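DegQ (Legionella pneumophila, PDB 4YO1) probably acts as a periplasmic serine endopeptidase of the HtrA family, here as its protease domain and first PDZ domain with one probable active-site residue replaced. Local coordinates at residues F249-R254 with F260-T265. The protein carries 1 engineered substitution. Residues are numbered along the deposited sequence; the frame is centred on the assembly and turned at random.
Sequences FGSIHR and FVQHLT
The side-chain amide of Gln262 lies almost flat against the ring of Phe249, the two planes 20° apart. Its CG sits over one ring face, displaced toward the rim, at 3.8 Å from the Phe249 ring centroid, which meets the criteria of a CH-pi contact. This CG is anti to the backbone N and the chain folds at its second torsion (chi2 69°), which turns the amide back along the Phe249 ring. Gln262 OE1 accepts a hydrogen bond from Ser251 OG at 2.9 Å, nearly in line with the carbonyl (C=O...donor angle 161°), and the stack and the bond together probably limit the rotation of the amide. The same OE1 lies near the plane of the His253 ring at its edge, 4.2 Å from His253 CD2. This contact joins the C-terminal end of helix 236-249, which follows the last strand of the trypsin-like protease domain, to strand 259-263, which pairs with strand 281-286 in the PDZ sheet; the chain passes between the two domains here. In the hairpin formed by strands 253-254 and 259-263, Val261 N donates to His253 O at 2.8 Å, and Arg254 and Phe260 form an antiparallel non-hydrogen-bonded pair, CA to CA 4.6 Å. Ile252 CD1 meets Phe260 CE2 at 3.6 Å, an apolar contact beside helix 236-249, where Val242 touches Ile252 and Gln245 touches both Phe260 and Gln262.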
loop_
_atom_site.group_PDB
_atom_site.type_symbol
_atom_site.label_atom_id
_atom_site.label_comp_id
_atom_site.label_asym_id
_atom_site.label_seq_id
_atom_site.Cartn_x
_atom_site.Cartn_y
_atom_site.Cartn_z
ATOM N N PHE A 249 25.438 22.426 20.591
ATOM C CA PHE A 249 25.516 22.304 22.041
ATOM C C PHE A 249 25.904 20.924 22.577
ATOM O O PHE A 249 26.250 20.792 23.752
ATOM C CB PHE A 249 24.192 22.709 22.654
ATOM C CG PHE A 249 23.797 24.128 22.370
ATOM C CD1 PHE A 249 24.401 25.183 23.053
ATOM C CD2 PHE A 249 22.812 24.415 21.426
ATOM C CE1 PHE A 249 24.025 26.499 22.799
ATOM C CE2 PHE A 249 22.433 25.722 21.165
ATOM C CZ PHE A 249 23.035 26.766 21.851
ATOM N N GLY A 250 25.830 19.897 21.735
ATOM C CA GLY A 250 26.130 18.544 22.170
ATOM C C GLY A 250 24.965 17.904 22.889
ATOM O O GLY A 250 25.093 16.836 23.471
ATOM N N SER A 251 23.815 18.560 22.840
ATOM C CA SER A 251 22.627 18.077 23.527
ATOM C C SER A 251 21.373 18.775 23.006
ATOM O O SER A 251 21.440 19.594 22.091
ATOM C CB SER A 251 22.765 18.313 25.029
ATOM O OG SER A 251 23.304 19.599 25.290
ATOM N N ILE A 252 20.225 18.434 23.580
ATOM C CA ILE A 252 18.980 19.092 23.219
ATOM C C ILE A 252 17.935 18.936 24.308
ATOM O O ILE A 252 17.652 17.834 24.758
ATOM C CB ILE A 252 18.411 18.599 21.865
ATOM C CG1 ILE A 252 17.039 19.234 21.622
ATOM C CG2 ILE A 252 18.329 17.077 21.818
ATOM C CD1 ILE A 252 16.330 18.730 20.414
ATOM N N HIS A 253 17.362 20.058 24.721
ATOM C CA HIS A 253 16.436 20.073 25.834
ATOM C C HIS A 253 15.238 20.944 25.501
ATOM O O HIS A 253 15.374 22.141 25.272
ATOM C CB HIS A 253 17.150 20.589 27.089
ATOM C CG HIS A 253 18.390 19.823 27.434
ATOM N ND1 HIS A 253 18.416 18.865 28.428
ATOM C CD2 HIS A 253 19.640 19.863 26.920
ATOM C CE1 HIS A 253 19.634 18.355 28.508
ATOM N NE2 HIS A 253 20.395 18.942 27.606
ATOM N N ARG A 254 14.061 20.331 25.485
ATOM C CA ARG A 254 12.830 21.007 25.085
ATOM C C ARG A 254 12.077 21.491 26.314
ATOM O O ARG A 254 11.727 20.699 27.181
ATOM C CB ARG A 254 11.959 20.046 24.273
ATOM C CG ARG A 254 10.714 20.654 23.670
ATOM C CD ARG A 254 10.170 19.777 22.535
ATOM N NE ARG A 254 8.856 20.227 22.070
ATOM C CZ ARG A 254 8.402 20.058 20.832
ATOM N NH1 ARG A 254 9.156 19.464 19.917
ATOM N NH2 ARG A 254 7.196 20.495 20.501
ATOM N N PHE A 260 13.271 25.721 22.818
ATOM C CA PHE A 260 14.387 24.855 23.154
ATOM C C PHE A 260 15.264 25.613 24.138
ATOM O O PHE A 260 15.578 26.791 23.918
ATOM C CB PHE A 260 15.201 24.499 21.901
ATOM C CG PHE A 260 14.504 23.550 20.957
ATOM C CD1 PHE A 260 13.152 23.682 20.671
ATOM C CD2 PHE A 260 15.213 22.544 20.327
ATOM C CE1 PHE A 260 12.517 22.822 19.800
ATOM C CE2 PHE A 260 14.580 21.679 19.444
ATOM C CZ PHE A 260 13.235 21.821 19.183
ATOM N N VAL A 261 15.655 24.950 25.223
ATOM C CA VAL A 261 16.544 25.590 26.188
ATOM C C VAL A 261 17.887 24.879 26.346
ATOM O O VAL A 261 18.053 23.720 25.958
ATOM C CB VAL A 261 15.872 25.811 27.557
ATOM C CG1 VAL A 261 14.856 26.929 27.467
ATOM C CG2 VAL A 261 15.224 24.530 28.052
ATOM N N GLN A 262 18.848 25.602 26.903
ATOM C CA GLN A 262 20.190 25.090 27.072
ATOM C C GLN A 262 20.742 25.557 28.419
ATOM O O GLN A 262 20.253 26.517 29.002
ATOM C CB GLN A 262 21.075 25.577 25.926
ATOM C CG GLN A 262 22.251 24.674 25.605
ATOM C CD GLN A 262 21.821 23.356 25.001
ATOM O OE1 GLN A 262 22.528 22.354 25.095
ATOM N NE2 GLN A 262 20.645 23.348 24.382
ATOM N N HIS A 263 21.750 24.857 28.921
ATOM C CA HIS A 263 22.408 25.245 30.162
ATOM C C HIS A 263 23.194 26.521 29.891
ATOM O O HIS A 263 24.047 26.553 29.000
ATOM C CB HIS A 263 23.345 24.122 30.631
ATOM C CG HIS A 263 23.842 24.277 32.037
ATOM N ND1 HIS A 263 24.426 25.440 32.505
ATOM C CD2 HIS A 263 23.868 23.408 33.076
ATOM C CE1 HIS A 263 24.769 25.284 33.767
ATOM N NE2 HIS A 263 24.443 24.056 34.140
ATOM N N LEU A 264 22.892 27.578 30.638
ATOM C CA LEU A 264 23.651 28.819 30.524
ATOM C C LEU A 264 24.953 28.653 31.296
ATOM O O LEU A 264 25.054 29.042 32.463
ATOM C CB LEU A 264 22.844 30.019 31.040
ATOM C CG LEU A 264 23.286 31.459 30.730
ATOM C CD1 LEU A 264 24.115 32.018 31.866
ATOM C CD2 LEU A 264 24.047 31.581 29.408
ATOM N N THR A 265 25.932 28.041 30.633
ATOM C CA THR A 265 27.251 27.822 31.196
ATOM C C THR A 265 27.935 29.156 31.405
ATOM O O THR A 265 27.597 30.142 30.735
ATOM C CB THR A 265 28.114 27.005 30.235
ATOM O OG1 THR A 265 28.480 27.815 29.114
ATOM C CG2 THR A 265 27.365 25.784 29.749
#